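Local coordinates for protein serine-tRNA ligase (Naegleria fowleri, PDB 6BLJ) that probably attaches serine to its cognate tRNA in the cytoplasm, by way of a seryl-adenylate, and is captured here with AMP bound, at residues Asn13-Tyr18 and Lys42-Asp47. Numbering follows the deposited sequence.
Sequences NLFREY and KVIELD
Phe15 lays one face of its ring over Val43, whose CG1 methyl makes a CH-pi contact. CG1 of Val43 is 3.7 Å from the Phe15 ring centroid, offset toward the rim on the CD2 side. Val43 CG1 lies anti to the backbone N (chi1 170°), which directs it at the ring. Ile44 CG1 lies near the plane at the ring's edge, 4.1 Å from Phe15 CB, and is closer still to Phe15 O, at 3.6 Å.

Next to this apolar patch, Arg16 grips Asp47 side-on in a two-pronged salt bridge. Arg16 NE donates to Asp47 OD2 at 2.8 Å, and Arg16 NH2 donates to Asp47 OD1 at 2.7 Å. Both bonds are nearly straight. The donors come in on the syn sides, tilted out of the carboxylate plane, while both oxygens lie near the guanidinium plane. The guanidinium and carboxylate planes are 30° apart. Arg16 NH1 makes a weak, bent bond to Asn13 OD1. Asp47 OD1 also pairs with Arg143, so the buried carboxylate is shared by two arginines.

The loop before helix 23-32 thus meets helix 38-76 near its start. With helix 114-147, that helix probably forms the family's tRNA-binding arm. Leu147 and Ile26 also touch Phe15, and Val146 touches Val43.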
loop_
_atom_site.group_PDB
_atom_site.type_symbol
_atom_site.label_atom_id
_atom_site.label_comp_id
_atom_site.label_asym_id
_atom_site.label_seq_id
_atom_site.Cartn_x
_atom_site.Cartn_y
_atom_site.Cartn_z
ATOM N N ASN A 13 -32.296 9.484 -12.901
ATOM C CA ASN A 13 -33.487 10.287 -13.159
ATOM C C ASN A 13 -33.422 11.648 -12.480
ATOM O O ASN A 13 -33.945 12.635 -13.019
ATOM C CB ASN A 13 -34.742 9.523 -12.727
ATOM C CG ASN A 13 -35.198 8.519 -13.778
ATOM O OD1 ASN A 13 -35.012 8.737 -14.974
ATOM N ND2 ASN A 13 -35.801 7.421 -13.337
ATOM N N LEU A 14 -32.791 11.730 -11.303
ATOM C CA LEU A 14 -32.694 13.014 -10.614
ATOM C C LEU A 14 -31.936 14.042 -11.449
ATOM O O LEU A 14 -32.165 15.251 -11.311
ATOM C CB LEU A 14 -31.999 12.820 -9.262
ATOM C CG LEU A 14 -32.041 14.008 -8.298
ATOM C CD1 LEU A 14 -33.483 14.384 -7.944
ATOM C CD2 LEU A 14 -31.235 13.700 -7.033
ATOM N N PHE A 15 -31.049 13.586 -12.337
ATOM C CA PHE A 15 -30.294 14.484 -13.205
ATOM C C PHE A 15 -31.110 15.025 -14.375
ATOM O O PHE A 15 -30.657 15.972 -15.030
ATOM C CB PHE A 15 -29.070 13.766 -13.784
ATOM C CG PHE A 15 -28.031 13.375 -12.765
ATOM C CD1 PHE A 15 -28.225 12.275 -11.944
ATOM C CD2 PHE A 15 -26.835 14.075 -12.672
ATOM C CE1 PHE A 15 -27.261 11.893 -11.022
ATOM C CE2 PHE A 15 -25.861 13.696 -11.752
ATOM C CZ PHE A 15 -26.083 12.608 -10.923
ATOM N N ARG A 16 -32.278 14.452 -14.664
ATOM C CA ARG A 16 -32.997 14.697 -15.920
ATOM C C ARG A 16 -34.120 15.700 -15.709
ATOM O O ARG A 16 -35.193 15.368 -15.197
ATOM C CB ARG A 16 -33.537 13.405 -16.518
ATOM C CG ARG A 16 -32.463 12.465 -17.038
ATOM C CD ARG A 16 -33.046 11.103 -17.346
ATOM N NE ARG A 16 -32.047 10.213 -17.926
ATOM C CZ ARG A 16 -32.139 8.889 -17.915
ATOM N NH1 ARG A 16 -33.182 8.294 -17.339
ATOM N NH2 ARG A 16 -31.185 8.158 -18.466
ATOM N N GLU A 17 -33.851 16.942 -16.093
ATOM C CA GLU A 17 -34.832 17.994 -15.899
ATOM C C GLU A 17 -36.105 17.702 -16.697
ATOM O O GLU A 17 -37.202 18.072 -16.271
ATOM C CB GLU A 17 -34.188 19.330 -16.272
ATOM C CG GLU A 17 -34.702 20.519 -15.494
ATOM C CD GLU A 17 -33.962 21.797 -15.867
ATOM O OE1 GLU A 17 -33.023 21.703 -16.684
ATOM O OE2 GLU A 17 -34.250 22.866 -15.280
ATOM N N TYR A 18 -35.984 16.983 -17.824
ATOM C CA TYR A 18 -37.140 16.667 -18.660
ATOM C C TYR A 18 -38.000 15.541 -18.099
ATOM O O TYR A 18 -39.142 15.371 -18.543
ATOM C CB TYR A 18 -36.689 16.247 -20.070
ATOM C CG TYR A 18 -36.157 14.815 -20.182
ATOM C CD1 TYR A 18 -37.021 13.724 -20.310
ATOM C CD2 TYR A 18 -34.790 14.558 -20.184
ATOM C CE1 TYR A 18 -36.542 12.432 -20.408
ATOM C CE2 TYR A 18 -34.302 13.262 -20.293
ATOM C CZ TYR A 18 -35.183 12.205 -20.403
ATOM O OH TYR A 18 -34.711 10.913 -20.509
ATOM N N LYS A 42 -21.472 17.014 -16.151
ATOM C CA LYS A 42 -20.847 15.953 -16.938
ATOM C C LYS A 42 -21.775 14.755 -17.084
ATOM O O LYS A 42 -21.862 14.163 -18.168
ATOM C CB LYS A 42 -19.517 15.523 -16.310
ATOM N N VAL A 43 -22.473 14.380 -16.006
ATOM C CA VAL A 43 -23.431 13.278 -16.095
ATOM C C VAL A 43 -24.566 13.640 -17.048
ATOM O O VAL A 43 -24.984 12.822 -17.879
ATOM C CB VAL A 43 -23.963 12.896 -14.700
ATOM C CG1 VAL A 43 -25.133 11.923 -14.838
ATOM C CG2 VAL A 43 -22.858 12.249 -13.850
ATOM N N ILE A 44 -25.075 14.868 -16.949
ATOM C CA ILE A 44 -26.159 15.294 -17.831
ATOM C C ILE A 44 -25.721 15.216 -19.291
ATOM O O ILE A 44 -26.437 14.672 -20.141
ATOM C CB ILE A 44 -26.633 16.707 -17.461
ATOM C CG1 ILE A 44 -27.278 16.709 -16.071
ATOM C CG2 ILE A 44 -27.639 17.231 -18.501
ATOM C CD1 ILE A 44 -27.555 18.097 -15.542
ATOM N N GLU A 45 -24.524 15.737 -19.592
ATOM C CA GLU A 45 -24.018 15.728 -20.964
ATOM C C GLU A 45 -23.859 14.305 -21.486
ATOM O O GLU A 45 -24.296 13.990 -22.599
ATOM C CB GLU A 45 -22.687 16.481 -21.040
ATOM N N LEU A 46 -23.247 13.425 -20.686
ATOM C CA LEU A 46 -23.057 12.042 -21.106
ATOM C C LEU A 46 -24.386 11.312 -21.248
ATOM O O LEU A 46 -24.514 10.422 -22.094
ATOM C CB LEU A 46 -22.150 11.305 -20.117
ATOM C CG LEU A 46 -20.690 11.764 -20.049
ATOM C CD1 LEU A 46 -19.981 11.148 -18.837
ATOM C CD2 LEU A 46 -19.961 11.413 -21.331
ATOM N N ASP A 47 -25.371 11.639 -20.407
ATOM C CA ASP A 47 -26.683 11.014 -20.543
ATOM C C ASP A 47 -27.344 11.428 -21.852
ATOM O O ASP A 47 -27.964 10.601 -22.532
ATOM C CB ASP A 47 -27.566 11.378 -19.346
ATOM C CG ASP A 47 -28.921 10.695 -19.378
ATOM O OD1 ASP A 47 -28.979 9.441 -19.375
ATOM O OD2 ASP A 47 -29.936 11.423 -19.362
#